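Local structure of resiniferatoxin-binding, phosphotriesterase-related protein (Rhodobacter sphaeroides 2.4.1, 3K2G) at residues R53-I61 with E68-N79; R109-R119 with E160-A170. The protein probably acts as a zinc-dependent phosphoric ester hydrolase of the phosphotriesterase family, holding two zinc ions in each subunit. All coordinates share one frame; numbering follows the deposited sequence.

Contact 1. Residues R53-I61 with E68-N79; sequences RQYLAEAPI and ELRQDPFVNKHN
The R53 guanidinium meets D72 at its edge: OD2 of D72 lies in the guanidinium plane, 2.6 Å from NH2 of R53, while the carboxylate plane itself is turned 46° away. The two segments belong to the TIM-barrel fold of the phosphotriesterase family, where short helix 54-58 packs on the turn that follows helix 66-70, away from the centre of the chain. The hydrogen bond from R53 NH2 within this salt bridge is nearly straight, 173° at the hydrogen, and uses the anti lone pair of OD2; a longer bond from R53 NH1 to the same oxygen is weak. One water spans R53 NH1 and D72 OD2, and a second donates to E68 O and E68 OE1 and accepts only a weak bond from R53 NH2. The bend of the arginine at chi3 (61°) brings its head beside V75, whose CG2 lies 3.6 Å from R53 NH2, oblique to the group. R53 also pairs with E50, and the other carboxylate oxygen of D72 is held by N46.

Backbone evidence for close approach is the bond from K77 N to A57 O (3.2 Å), together with a CA-H...O contact in which A57 CA stands 3.0 Å from V75 O. L56 sets its CB against V75 CG1 (4.1 Å), and its CD1 lies 3.8 Å from the CB methylene of E68, the L56 and E68 side chains crossing at about a right angle. The carboxylate of E68 continues to K324 of the second subunit, which places this contact beside the subunit interface. At the far end I61 carries the packing: its side chain runs across H78, and I61 CG1 comes 3.5 Å from H78 CD2.

Contact 2. Residues R109-R119 with E160-A170; sequences RGIGRDPVKLR and EALEGTDGTDA
The nearest CA atoms across the contact, those of P115 and A170, are 6.6 Å apart, where the start of helix 115-125 faces the chain after the type I' turn T165-T168, and side chains make the contact. E160, on the last turn of helix 150-162, receives R113 end-on: NH1 reaches OE1 of E160 at 2.9 Å and 165°, and NH2 reaches OE2 at 2.6 Å. The planes stand 53° apart, and the NH1 bond meets OE1 from above the carboxylate plane. R113 starts with CG anti to the backbone N (chi1 -178°), then bends at chi3 to present both nitrogens, while T165 CG2 covers one guanidinium face, 3.3 Å from R113 NH2. R109 adds a weak bond to OE2 of E160, and a water joins its NE to OE1. Between the charged ends, P115 CG packs 3.7 Å from T168 CG2, and its CB meets A170.

R119 grips D169 differently, both NH1 and NH2 reaching the one oxygen OD1, each at 3.1 Å, with A170 CB over one guanidinium face; R119 NE donates to the carbonyl of V19. D114 N-caps the helix. Two arginines converging on the buried E160 would be expected to stabilise its charged form; the network of R109, R113 and E160 thereby ties loop 109-114 to the end of helix 150-162.

In the fold
Both contacts mix buried and exposed residues, yet contact 1 lies farther out, its centre about 24 Å from the centre of the chain against about 17 Å for contact 2; their own centres are about 31 Å apart and they do not touch. They share no helix or strand. Contact 1 joins neighbouring parts of the chain and reaches another subunit, with a backbone bond and a close CA-H...O approach; contact 2 joins parts separated by 40 residues within one subunit, through arginine-carboxylate pairs, with R113, P115 and T165 also touching strand 128-131. Each has one segment that also supplies a residue to the ligand pocket, F74 and I111, though neither takes part in its contact.

Contact 1. Residues R53-I61 with E68-N79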
loop_
_atom_site.group_PDB
_atom_site.type_symbol
_atom_site.label_atom_id
_atom_site.label_comp_id
_atom_site.label_asym_id
_atom_site.label_seq_id
_atom_site.Cartn_x
_atom_site.Cartn_y
_atom_site.Cartn_z
ATOM N N ARG B 53 4.696 6.374 -39.615
ATOM C CA ARG B 53 3.347 6.489 -39.066
ATOM C C ARG B 53 2.549 7.581 -39.768
ATOM O O ARG B 53 1.479 7.971 -39.305
ATOM C CB ARG B 53 3.406 6.785 -37.566
ATOM C CG ARG B 53 3.955 5.647 -36.718
ATOM C CD ARG B 53 3.906 6.008 -35.244
ATOM N NE ARG B 53 2.541 6.251 -34.789
ATOM C CZ ARG B 53 2.161 7.330 -34.112
ATOM N NH1 ARG B 53 3.043 8.275 -33.811
ATOM N NH2 ARG B 53 0.899 7.458 -33.728
ATOM N N GLN B 54 3.072 8.066 -40.891
ATOM C CA GLN B 54 2.416 9.117 -41.665
ATOM C C GLN B 54 1.027 8.684 -42.131
ATOM O O GLN B 54 0.084 9.478 -42.147
ATOM C CB GLN B 54 3.264 9.467 -42.893
ATOM C CG GLN B 54 3.150 10.907 -43.351
ATOM C CD GLN B 54 3.904 11.855 -42.439
ATOM O OE1 GLN B 54 3.635 11.923 -41.238
ATOM N NE2 GLN B 54 4.859 12.591 -43.005
ATOM N N TYR B 55 0.904 7.419 -42.514
ATOM C CA TYR B 55 -0.363 6.897 -43.000
ATOM C C TYR B 55 -1.497 7.032 -41.978
ATOM O O TYR B 55 -2.653 7.234 -42.347
ATOM C CB TYR B 55 -0.194 5.431 -43.420
ATOM C CG TYR B 55 -0.037 4.454 -42.275
ATOM C CD1 TYR B 55 -1.075 3.590 -41.928
ATOM C CD2 TYR B 55 1.141 4.398 -41.530
ATOM C CE1 TYR B 55 -0.949 2.696 -40.871
ATOM C CE2 TYR B 55 1.278 3.504 -40.464
ATOM C CZ TYR B 55 0.227 2.657 -40.141
ATOM O OH TYR B 55 0.347 1.777 -39.083
ATOM N N LEU B 56 -1.163 6.934 -40.696
ATOM C CA LEU B 56 -2.162 7.035 -39.633
ATOM C C LEU B 56 -2.726 8.444 -39.483
ATOM O O LEU B 56 -3.847 8.634 -39.004
ATOM C CB LEU B 56 -1.551 6.586 -38.305
ATOM C CG LEU B 56 -1.168 5.110 -38.243
ATOM C CD1 LEU B 56 -0.335 4.844 -37.004
ATOM C CD2 LEU B 56 -2.435 4.260 -38.247
ATOM N N ALA B 57 -1.946 9.434 -39.901
ATOM C CA ALA B 57 -2.371 10.821 -39.797
ATOM C C ALA B 57 -3.422 11.200 -40.835
ATOM O O ALA B 57 -4.369 11.929 -40.537
ATOM C CB ALA B 57 -1.166 11.738 -39.926
ATOM N N GLU B 58 -3.275 10.685 -42.048
ATOM C CA GLU B 58 -4.205 11.031 -43.112
ATOM C C GLU B 58 -5.339 10.034 -43.351
ATOM O O GLU B 58 -6.407 10.407 -43.837
ATOM C CB GLU B 58 -3.422 11.248 -44.412
ATOM C CG GLU B 58 -3.914 12.426 -45.243
ATOM C CD GLU B 58 -3.796 13.747 -44.506
ATOM O OE1 GLU B 58 -2.663 14.121 -44.135
ATOM O OE2 GLU B 58 -4.834 14.410 -44.297
ATOM N N ALA B 59 -5.109 8.771 -43.003
ATOM C CA ALA B 59 -6.108 7.726 -43.209
ATOM C C ALA B 59 -7.402 7.905 -42.424
ATOM O O ALA B 59 -7.417 8.490 -41.342
ATOM C CB ALA B 59 -5.503 6.360 -42.878
ATOM N N PRO B 60 -8.517 7.399 -42.971
ATOM C CA PRO B 60 -9.806 7.509 -42.291
ATOM C C PRO B 60 -9.849 6.418 -41.222
ATOM O O PRO B 60 -9.031 5.495 -41.249
ATOM C CB PRO B 60 -10.801 7.256 -43.416
ATOM C CG PRO B 60 -10.092 6.216 -44.237
ATOM C CD PRO B 60 -8.662 6.731 -44.278
ATOM N N ILE B 61 -10.780 6.512 -40.281
ATOM C CA ILE B 61 -10.854 5.488 -39.250
ATOM C C ILE B 61 -11.436 4.207 -39.837
ATOM O O ILE B 61 -12.533 4.211 -40.398
ATOM C CB ILE B 61 -11.733 5.926 -38.054
ATOM C CG1 ILE B 61 -11.121 7.153 -37.372
ATOM C CG2 ILE B 61 -11.847 4.784 -37.053
ATOM C CD1 ILE B 61 -12.024 7.778 -36.330
ATOM N N GLU B 68 -3.453 0.809 -33.459
ATOM C CA GLU B 68 -2.507 1.916 -33.547
ATOM C C GLU B 68 -3.130 3.215 -33.028
ATOM O O GLU B 68 -2.478 3.973 -32.309
ATOM C CB GLU B 68 -2.030 2.116 -34.994
ATOM C CG GLU B 68 -0.983 1.113 -35.490
ATOM C CD GLU B 68 0.277 1.092 -34.638
ATOM O OE1 GLU B 68 0.811 2.173 -34.317
ATOM O OE2 GLU B 68 0.741 -0.011 -34.294
ATOM N N LEU B 69 -4.390 3.468 -33.383
ATOM C CA LEU B 69 -5.069 4.684 -32.938
ATOM C C LEU B 69 -5.187 4.751 -31.423
ATOM O O LEU B 69 -4.995 5.816 -30.831
ATOM C CB LEU B 69 -6.464 4.793 -33.563
ATOM C CG LEU B 69 -6.497 5.030 -35.071
ATOM C CD1 LEU B 69 -7.941 5.160 -35.525
ATOM C CD2 LEU B 69 -5.712 6.292 -35.412
ATOM N N ARG B 70 -5.491 3.618 -30.792
ATOM C CA ARG B 70 -5.617 3.585 -29.339
ATOM C C ARG B 70 -4.315 3.980 -28.622
ATOM O O ARG B 70 -4.340 4.379 -27.456
ATOM C CB ARG B 70 -6.068 2.190 -28.865
ATOM C CG ARG B 70 -7.506 1.822 -29.257
ATOM C CD ARG B 70 -7.978 0.562 -28.535
ATOM N NE ARG B 70 -7.292 -0.657 -28.967
ATOM C CZ ARG B 70 -7.689 -1.433 -29.974
ATOM N NH1 ARG B 70 -8.778 -1.129 -30.668
ATOM N NH2 ARG B 70 -6.999 -2.525 -30.285
ATOM N N GLN B 71 -3.179 3.876 -29.309
ATOM C CA GLN B 71 -1.900 4.233 -28.688
ATOM C C GLN B 71 -1.531 5.701 -28.929
ATOM O O GLN B 71 -0.542 6.192 -28.387
ATOM C CB GLN B 71 -0.761 3.351 -29.223
ATOM C CG GLN B 71 -1.074 1.866 -29.331
ATOM C CD GLN B 71 -1.702 1.298 -28.077
ATOM O OE1 GLN B 71 -1.207 1.505 -26.973
ATOM N NE2 GLN B 71 -2.794 0.567 -28.246
ATOM N N ASP B 72 -2.325 6.385 -29.745
ATOM C CA ASP B 72 -2.087 7.791 -30.080
ATOM C C ASP B 72 -3.301 8.326 -30.861
ATOM O O ASP B 72 -3.234 8.557 -32.072
ATOM C CB ASP B 72 -0.789 7.895 -30.906
ATOM C CG ASP B 72 -0.426 9.330 -31.273
ATOM O OD1 ASP B 72 -0.833 10.264 -30.553
ATOM O OD2 ASP B 72 0.286 9.517 -32.281
ATOM N N PRO B 73 -4.434 8.527 -30.160
ATOM C CA PRO B 73 -5.699 9.023 -30.722
ATOM C C PRO B 73 -5.580 10.298 -31.549
ATOM O O PRO B 73 -6.236 10.440 -32.579
ATOM C CB PRO B 73 -6.568 9.243 -29.483
ATOM C CG PRO B 73 -6.078 8.206 -28.540
ATOM C CD PRO B 73 -4.574 8.299 -28.711
ATOM N N PHE B 74 -4.744 11.219 -31.096
ATOM C CA PHE B 74 -4.581 12.491 -31.789
ATOM C C PHE B 74 -3.728 12.468 -33.044
ATOM O O PHE B 74 -3.447 13.518 -33.618
ATOM C CB PHE B 74 -4.030 13.539 -30.825
ATOM C CG PHE B 74 -4.970 13.883 -29.710
ATOM C CD1 PHE B 74 -6.312 14.147 -29.970
ATOM C CD2 PHE B 74 -4.508 13.986 -28.406
ATOM C CE1 PHE B 74 -7.180 14.506 -28.943
ATOM C CE2 PHE B 74 -5.368 14.345 -27.372
ATOM C CZ PHE B 74 -6.705 14.609 -27.642
ATOM N N VAL B 75 -3.315 11.282 -33.476
ATOM C CA VAL B 75 -2.502 11.173 -34.681
ATOM C C VAL B 75 -3.382 11.241 -35.927
ATOM O O VAL B 75 -2.928 11.669 -36.988
ATOM C CB VAL B 75 -1.724 9.836 -34.732
ATOM C CG1 VAL B 75 -2.673 8.690 -35.027
ATOM C CG2 VAL B 75 -0.643 9.902 -35.796
ATOM N N ASN B 76 -4.641 10.831 -35.779
ATOM C CA ASN B 76 -5.600 10.777 -36.885
ATOM C C ASN B 76 -6.471 12.025 -37.029
ATOM O O ASN B 76 -7.242 12.361 -36.131
ATOM C CB ASN B 76 -6.507 9.550 -36.706
ATOM C CG ASN B 76 -7.191 9.126 -37.992
ATOM O OD1 ASN B 76 -6.577 8.495 -38.856
ATOM N ND2 ASN B 76 -8.464 9.471 -38.128
ATOM N N LYS B 77 -6.361 12.697 -38.174
ATOM C CA LYS B 77 -7.143 13.903 -38.435
ATOM C C LYS B 77 -8.647 13.637 -38.497
ATOM O O LYS B 77 -9.447 14.447 -38.035
ATOM C CB LYS B 77 -6.696 14.558 -39.750
ATOM C CG LYS B 77 -5.309 15.171 -39.709
ATOM C CD LYS B 77 -4.948 15.800 -41.049
ATOM C CE LYS B 77 -3.564 16.427 -41.012
ATOM N NZ LYS B 77 -3.206 17.051 -42.317
ATOM N N HIS B 78 -9.024 12.502 -39.072
ATOM C CA HIS B 78 -10.431 12.131 -39.213
ATOM C C HIS B 78 -11.103 11.864 -37.866
ATOM O O HIS B 78 -12.314 12.028 -37.716
ATOM C CB HIS B 78 -10.540 10.882 -40.095
ATOM C CG HIS B 78 -11.934 10.355 -40.240
ATOM N ND1 HIS B 78 -12.973 11.116 -40.734
ATOM C CD2 HIS B 78 -12.455 9.131 -39.987
ATOM C CE1 HIS B 78 -14.071 10.384 -40.781
ATOM N NE2 HIS B 78 -13.784 9.175 -40.333
ATOM N N ASN B 79 -10.297 11.466 -36.890
ATOM C CA ASN B 79 -10.770 11.125 -35.551
ATOM C C ASN B 79 -11.108 12.314 -34.652
ATOM O O ASN B 79 -12.083 12.279 -33.904
ATOM C CB ASN B 79 -9.705 10.258 -34.870
ATOM C CG ASN B 79 -10.122 9.767 -33.496
ATOM O OD1 ASN B 79 -11.193 9.192 -33.324
ATOM N ND2 ASN B 79 -9.258 9.976 -32.510
HETATM O O HOH W 1 1.987 11.088 -33.739
HETATM O O HOH W 2 0.143 4.422 -33.233
#

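Contact 2. Residues R109-R119 with E160-A170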
loop_
_atom_site.group_PDB
_atom_site.type_symbol
_atom_site.label_atom_id
_atom_site.label_comp_id
_atom_site.label_asym_id
_atom_site.label_seq_id
_atom_site.Cartn_x
_atom_site.Cartn_y
_atom_site.Cartn_z
ATOM N N ARG B 109 -16.867 27.602 -26.135
ATOM C CA ARG B 109 -16.241 28.439 -27.155
ATOM C C ARG B 109 -14.827 27.977 -27.461
ATOM O O ARG B 109 -14.000 27.828 -26.558
ATOM C CB ARG B 109 -16.196 29.906 -26.709
ATOM C CG ARG B 109 -17.545 30.507 -26.360
ATOM C CD ARG B 109 -17.447 32.016 -26.218
ATOM N NE ARG B 109 -18.694 32.602 -25.739
ATOM C CZ ARG B 109 -19.112 33.824 -26.051
ATOM N NH1 ARG B 109 -18.383 34.591 -26.852
ATOM N NH2 ARG B 109 -20.256 34.283 -25.556
ATOM N N GLY B 110 -14.555 27.767 -28.745
ATOM C CA GLY B 110 -13.239 27.322 -29.156
ATOM C C GLY B 110 -13.237 25.869 -29.593
ATOM O O GLY B 110 -12.375 25.459 -30.374
ATOM N N ILE B 111 -14.194 25.088 -29.096
ATOM C CA ILE B 111 -14.269 23.674 -29.457
ATOM C C ILE B 111 -15.532 23.222 -30.191
ATOM O O ILE B 111 -15.810 22.026 -30.261
ATOM C CB ILE B 111 -14.051 22.753 -28.223
ATOM C CG1 ILE B 111 -15.005 23.137 -27.090
ATOM C CG2 ILE B 111 -12.597 22.834 -27.777
ATOM C CD1 ILE B 111 -14.885 22.238 -25.857
ATOM N N GLY B 112 -16.301 24.168 -30.726
ATOM C CA GLY B 112 -17.482 23.809 -31.501
ATOM C C GLY B 112 -18.882 23.781 -30.912
ATOM O O GLY B 112 -19.718 22.992 -31.364
ATOM N N ARG B 113 -19.170 24.629 -29.931
ATOM C CA ARG B 113 -20.505 24.639 -29.340
ATOM C C ARG B 113 -21.518 25.104 -30.387
ATOM O O ARG B 113 -21.297 26.107 -31.063
ATOM C CB ARG B 113 -20.545 25.569 -28.123
ATOM C CG ARG B 113 -21.899 25.605 -27.420
ATOM C CD ARG B 113 -21.918 26.622 -26.291
ATOM N NE ARG B 113 -21.632 27.976 -26.760
ATOM C CZ ARG B 113 -21.662 29.059 -25.987
ATOM N NH1 ARG B 113 -21.970 28.950 -24.700
ATOM N NH2 ARG B 113 -21.380 30.253 -26.497
ATOM N N ASP B 114 -22.619 24.371 -30.520
ATOM C CA ASP B 114 -23.650 24.710 -31.495
ATOM C C ASP B 114 -25.057 24.377 -30.996
ATOM O O ASP B 114 -25.498 23.231 -31.075
ATOM C CB ASP B 114 -23.401 23.959 -32.805
ATOM C CG ASP B 114 -24.222 24.507 -33.957
ATOM O OD1 ASP B 114 -25.420 24.808 -33.756
ATOM O OD2 ASP B 114 -23.666 24.629 -35.071
ATOM N N PRO B 115 -25.789 25.385 -30.495
ATOM C CA PRO B 115 -27.148 25.168 -29.989
ATOM C C PRO B 115 -28.139 24.659 -31.035
ATOM O O PRO B 115 -29.106 23.974 -30.704
ATOM C CB PRO B 115 -27.534 26.538 -29.430
ATOM C CG PRO B 115 -26.735 27.485 -30.259
ATOM C CD PRO B 115 -25.398 26.797 -30.358
ATOM N N VAL B 116 -27.901 24.993 -32.297
ATOM C CA VAL B 116 -28.792 24.539 -33.356
ATOM C C VAL B 116 -28.730 23.018 -33.461
ATOM O O VAL B 116 -29.758 22.344 -33.485
ATOM C CB VAL B 116 -28.401 25.147 -34.717
ATOM C CG1 VAL B 116 -29.354 24.658 -35.791
ATOM C CG2 VAL B 116 -28.427 26.669 -34.634
ATOM N N LYS B 117 -27.513 22.487 -33.512
ATOM C CA LYS B 117 -27.300 21.049 -33.612
ATOM C C LYS B 117 -27.863 20.328 -32.393
ATOM O O LYS B 117 -28.568 19.327 -32.525
ATOM C CB LYS B 117 -25.806 20.741 -33.737
ATOM C CG LYS B 117 -25.118 21.325 -34.968
ATOM C CD LYS B 117 -23.677 20.814 -35.041
ATOM C CE LYS B 117 -22.865 21.467 -36.150
ATOM N NZ LYS B 117 -23.348 21.102 -37.511
ATOM N N LEU B 118 -27.549 20.844 -31.205
ATOM C CA LEU B 118 -28.034 20.248 -29.965
ATOM C C LEU B 118 -29.556 20.105 -29.966
ATOM O O LEU B 118 -30.089 19.077 -29.553
ATOM C CB LEU B 118 -27.596 21.089 -28.754
ATOM C CG LEU B 118 -26.097 21.165 -28.445
ATOM C CD1 LEU B 118 -25.887 21.834 -27.095
ATOM C CD2 LEU B 118 -25.502 19.759 -28.433
ATOM N N ARG B 119 -30.254 21.136 -30.434
ATOM C CA ARG B 119 -31.710 21.092 -30.479
ATOM C C ARG B 119 -32.223 20.015 -31.433
ATOM O O ARG B 119 -33.221 19.345 -31.154
ATOM C CB ARG B 119 -32.265 22.467 -30.866
ATOM C CG ARG B 119 -32.314 23.441 -29.693
ATOM C CD ARG B 119 -32.737 24.840 -30.111
ATOM N NE ARG B 119 -33.105 25.650 -28.949
ATOM C CZ ARG B 119 -33.467 26.929 -29.001
ATOM N NH1 ARG B 119 -33.507 27.565 -30.164
ATOM N NH2 ARG B 119 -33.802 27.570 -27.887
ATOM N N GLU B 160 -25.699 34.651 -22.004
ATOM C CA GLU B 160 -26.138 33.378 -22.567
ATOM C C GLU B 160 -27.073 32.645 -21.610
ATOM O O GLU B 160 -27.849 31.786 -22.020
ATOM C CB GLU B 160 -24.927 32.501 -22.893
ATOM C CG GLU B 160 -23.889 33.223 -23.730
ATOM C CD GLU B 160 -22.775 32.318 -24.213
ATOM O OE1 GLU B 160 -22.230 31.536 -23.403
ATOM O OE2 GLU B 160 -22.434 32.405 -25.408
ATOM N N ALA B 161 -26.995 32.990 -20.329
ATOM C CA ALA B 161 -27.850 32.370 -19.328
ATOM C C ALA B 161 -29.208 33.062 -19.265
ATOM O O ALA B 161 -30.215 32.431 -18.962
ATOM C CB ALA B 161 -27.178 32.432 -17.952
ATOM N N LEU B 162 -29.240 34.358 -19.565
ATOM C CA LEU B 162 -30.488 35.110 -19.479
ATOM C C LEU B 162 -31.186 35.438 -20.799
ATOM O O LEU B 162 -32.419 35.483 -20.847
ATOM C CB LEU B 162 -30.242 36.409 -18.707
ATOM C CG LEU B 162 -29.575 36.288 -17.328
ATOM C CD1 LEU B 162 -29.293 37.684 -16.787
ATOM C CD2 LEU B 162 -30.472 35.505 -16.366
ATOM N N GLU B 163 -30.412 35.662 -21.858
ATOM C CA GLU B 163 -30.978 36.016 -23.161
ATOM C C GLU B 163 -30.972 34.907 -24.205
ATOM O O GLU B 163 -32.025 34.424 -24.623
ATOM C CB GLU B 163 -30.234 37.218 -23.731
ATOM C CG GLU B 163 -30.148 38.391 -22.784
ATOM C CD GLU B 163 -29.295 39.506 -23.338
ATOM O OE1 GLU B 163 -29.665 40.060 -24.396
ATOM O OE2 GLU B 163 -28.254 39.823 -22.725
ATOM N N GLY B 164 -29.778 34.523 -24.636
ATOM C CA GLY B 164 -29.652 33.487 -25.641
ATOM C C GLY B 164 -28.203 33.246 -25.988
ATOM O O GLY B 164 -27.321 33.936 -25.480
ATOM N N THR B 165 -27.952 32.283 -26.867
ATOM C CA THR B 165 -26.587 31.948 -27.242
ATOM C C THR B 165 -26.368 31.800 -28.742
ATOM O O THR B 165 -27.215 31.278 -29.457
ATOM C CB THR B 165 -26.158 30.627 -26.582
ATOM O OG1 THR B 165 -26.468 30.669 -25.184
ATOM C CG2 THR B 165 -24.663 30.401 -26.770
ATOM N N ASP B 166 -25.207 32.258 -29.198
ATOM C CA ASP B 166 -24.825 32.172 -30.602
ATOM C C ASP B 166 -25.933 32.568 -31.584
ATOM O O ASP B 166 -26.194 31.862 -32.557
ATOM C CB ASP B 166 -24.342 30.751 -30.912
ATOM C CG ASP B 166 -23.088 30.738 -31.762
ATOM O OD1 ASP B 166 -23.129 31.258 -32.899
ATOM O OD2 ASP B 166 -22.058 30.211 -31.291
ATOM N N GLY B 167 -26.584 33.696 -31.328
ATOM C CA GLY B 167 -27.631 34.153 -32.224
ATOM C C GLY B 167 -28.994 33.515 -32.041
ATOM O O GLY B 167 -29.946 33.893 -32.724
ATOM N N THR B 168 -29.098 32.554 -31.128
ATOM C CA THR B 168 -30.365 31.878 -30.864
ATOM C C THR B 168 -30.906 32.287 -29.495
ATOM O O THR B 168 -30.252 33.037 -28.764
ATOM C CB THR B 168 -30.197 30.344 -30.869
ATOM O OG1 THR B 168 -31.489 29.724 -30.885
ATOM C CG2 THR B 168 -29.464 29.886 -29.619
ATOM N N ASP B 169 -32.093 31.794 -29.149
ATOM C CA ASP B 169 -32.693 32.107 -27.854
ATOM C C ASP B 169 -32.478 30.950 -26.883
ATOM O O ASP B 169 -33.084 30.893 -25.812
ATOM C CB ASP B 169 -34.190 32.413 -28.001
ATOM C CG ASP B 169 -34.990 31.224 -28.493
ATOM O OD1 ASP B 169 -34.404 30.328 -29.131
ATOM O OD2 ASP B 169 -36.215 31.196 -28.252
ATOM N N ALA B 170 -31.610 30.023 -27.272
ATOM C CA ALA B 170 -31.295 28.889 -26.418
ATOM C C ALA B 170 -30.389 29.434 -25.321
ATOM O O ALA B 170 -29.436 30.159 -25.599
ATOM C CB ALA B 170 -30.577 27.808 -27.214
HETATM O O HOH W 3 -19.421 31.542 -23.368
#